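Local coordinates for protein Dye-decolorizing peroxidase (Irpex lacteus, PDB 7D8M) that binds heme b and probably works as a peroxidase of the dye-decolorizing (DyP) type, at residues 29-34 / 115-120. Residues are numbered along the deposited sequence; the frame is centred on the assembly and turned at random.
Sequences FFHINN and GTNVDG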
loop_
_atom_site.group_PDB
_atom_site.type_symbol
_atom_site.label_atom_id
_atom_site.label_comp_id
_atom_site.label_asym_id
_atom_site.label_seq_id
_atom_site.Cartn_x
_atom_site.Cartn_y
_atom_site.Cartn_z
ATOM N N PHE A 29 16.270 -0.120 -6.270
ATOM C CA PHE A 29 15.843 -0.926 -7.408
ATOM C C PHE A 29 17.051 -1.213 -8.293
ATOM O O PHE A 29 17.852 -0.317 -8.579
ATOM C CB PHE A 29 14.749 -0.219 -8.208
ATOM C CG PHE A 29 13.480 0.073 -7.401
ATOM C CD1 PHE A 29 12.473 -0.875 -7.292
ATOM C CD2 PHE A 29 13.321 1.284 -6.752
ATOM C CE1 PHE A 29 11.310 -0.612 -6.548
ATOM C CE2 PHE A 29 12.165 1.560 -6.019
ATOM C CZ PHE A 29 11.162 0.609 -5.916
ATOM N N PHE A 30 17.182 -2.458 -8.728
ATOM C CA PHE A 30 18.421 -2.858 -9.373
ATOM C C PHE A 30 18.148 -3.802 -10.528
ATOM O O PHE A 30 17.107 -4.461 -10.595
ATOM C CB PHE A 30 19.375 -3.533 -8.376
ATOM C CG PHE A 30 18.803 -4.771 -7.724
ATOM C CD1 PHE A 30 18.883 -6.011 -8.352
ATOM C CD2 PHE A 30 18.200 -4.696 -6.477
ATOM C CE1 PHE A 30 18.354 -7.147 -7.754
ATOM C CE2 PHE A 30 17.676 -5.826 -5.871
ATOM C CZ PHE A 30 17.759 -7.057 -6.513
ATOM N N HIS A 31 19.148 -3.896 -11.403
ATOM C CA HIS A 31 19.210 -4.849 -12.497
ATOM C C HIS A 31 20.390 -5.776 -12.250
ATOM O O HIS A 31 21.414 -5.354 -11.702
ATOM C CB HIS A 31 19.389 -4.126 -13.834
ATOM C CG HIS A 31 19.522 -5.044 -15.009
ATOM N ND1 HIS A 31 18.432 -5.612 -15.631
ATOM C CD2 HIS A 31 20.613 -5.486 -15.681
ATOM C CE1 HIS A 31 18.846 -6.375 -16.627
ATOM N NE2 HIS A 31 20.163 -6.308 -16.685
ATOM N N ILE A 32 20.249 -7.041 -12.640
ATOM C CA ILE A 32 21.292 -8.038 -12.407
ATOM C C ILE A 32 22.141 -8.155 -13.667
ATOM O O ILE A 32 21.633 -8.526 -14.733
ATOM C CB ILE A 32 20.692 -9.395 -12.008
ATOM C CG1 ILE A 32 19.866 -9.238 -10.730
ATOM C CG2 ILE A 32 21.793 -10.428 -11.809
ATOM C CD1 ILE A 32 19.244 -10.516 -10.236
ATOM N N ASN A 33 23.434 -7.832 -13.544
ATOM C CA ASN A 33 24.388 -7.944 -14.647
ATOM C C ASN A 33 25.113 -9.289 -14.695
ATOM O O ASN A 33 25.411 -9.780 -15.788
ATOM C CB ASN A 33 25.437 -6.833 -14.551
ATOM C CG ASN A 33 24.837 -5.457 -14.659
ATOM O OD1 ASN A 33 23.887 -5.247 -15.407
ATOM N ND2 ASN A 33 25.409 -4.495 -13.929
ATOM N N ASN A 34 25.405 -9.900 -13.547
ATOM C CA ASN A 34 26.144 -11.164 -13.491
ATOM C C ASN A 34 25.478 -12.069 -12.457
ATOM O O ASN A 34 25.661 -11.883 -11.248
ATOM C CB ASN A 34 27.612 -10.917 -13.152
ATOM C CG ASN A 34 28.466 -12.179 -13.241
ATOM O OD1 ASN A 34 28.094 -13.250 -12.750
ATOM N ND2 ASN A 34 29.632 -12.044 -13.854
ATOM N N GLY A 115 9.493 -0.730 -18.392
ATOM C CA GLY A 115 9.936 -1.923 -19.079
ATOM C C GLY A 115 10.062 -3.062 -18.089
ATOM O O GLY A 115 9.307 -3.144 -17.119
ATOM N N THR A 116 11.038 -3.931 -18.355
ATOM C CA THR A 116 11.282 -5.098 -17.519
ATOM C C THR A 116 12.748 -5.160 -17.112
ATOM O O THR A 116 13.287 -6.240 -16.857
ATOM C CB THR A 116 10.856 -6.382 -18.233
ATOM O OG1 THR A 116 11.575 -6.500 -19.469
ATOM C CG2 THR A 116 9.351 -6.365 -18.520
ATOM N N ASN A 117 13.399 -3.994 -17.053
ATOM C CA ASN A 117 14.801 -3.928 -16.654
ATOM C C ASN A 117 14.974 -4.104 -15.151
ATOM O O ASN A 117 16.028 -4.569 -14.699
ATOM C CB ASN A 117 15.402 -2.596 -17.097
ATOM C CG ASN A 117 16.923 -2.609 -17.077
ATOM O OD1 ASN A 117 17.551 -3.421 -17.750
ATOM N ND2 ASN A 117 17.519 -1.705 -16.308
ATOM N N VAL A 118 13.968 -3.733 -14.363
ATOM C CA VAL A 118 14.065 -3.861 -12.913
ATOM C C VAL A 118 13.947 -5.331 -12.533
ATOM O O VAL A 118 12.932 -5.983 -12.809
ATOM C CB VAL A 118 12.999 -3.010 -12.212
ATOM C CG1 VAL A 118 12.905 -3.387 -10.728
ATOM C CG2 VAL A 118 13.320 -1.524 -12.394
ATOM N N ASP A 119 14.998 -5.862 -11.904
ATOM C CA ASP A 119 15.065 -7.261 -11.505
ATOM C C ASP A 119 14.686 -7.485 -10.049
ATOM O O ASP A 119 14.326 -8.609 -9.681
ATOM C CB ASP A 119 16.488 -7.814 -11.741
ATOM C CG ASP A 119 16.789 -8.047 -13.214
ATOM O OD1 ASP A 119 15.847 -8.324 -13.984
ATOM O OD2 ASP A 119 17.971 -7.966 -13.603
ATOM N N GLY A 120 14.747 -6.454 -9.218
ATOM C CA GLY A 120 14.349 -6.611 -7.835
ATOM C C GLY A 120 14.573 -5.322 -7.082
ATOM O O GLY A 120 15.006 -4.306 -7.641
#
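Phe30 and Gly120 form an antiparallel hydrogen-bonded pair where the end of strand 24-32 meets the loop that leads into strand 120-126. Phe30 N donates to Gly120 O at 3.1 Å. Phe30 O takes two backbone N-H groups, Asp119 N at 2.9 Å and Gly120 N in a weak bond at 3.4 Å. Two residues, Asp119 and Gly120, are thus set against the single Phe30, as in a classic beta bulge. The bulge marks the start of strand 120-126, which neighbours strand 24-32 in the four-stranded antiparallel sheet of the DyP alpha+beta barrel domain, of ferredoxin-like order 2-3-1-4. Gly120 CA lies over a face of the Phe30 ring, 4.0 Å from its centroid, a CH-pi contact. CG of Phe30 sits between the backbone N and the carbonyl carbon (chi1 59°), which turns the ring over the glycine. A CB on Gly120 would clash with Phe30 CZ. The Asp119 carboxylate reaches on to Ile32 N, and OD2 accepts the bond through its anti lone pair at 2.6 Å. His31 ND1 donates to Asn117 O at 2.8 Å, and this oxygen lies nearly in the imidazole plane. Asp119 OD2 lies above one face of this imidazole and Asn117 OD1 above the opposite face. An alanine at His31 would probably leave Asn117 O without this donor and open a gap between the two side-chain oxygens. Phe29 CD1 meets Val118 CG1 at 4.3 Å, and both side chains also touch Val150 of strand 147-156.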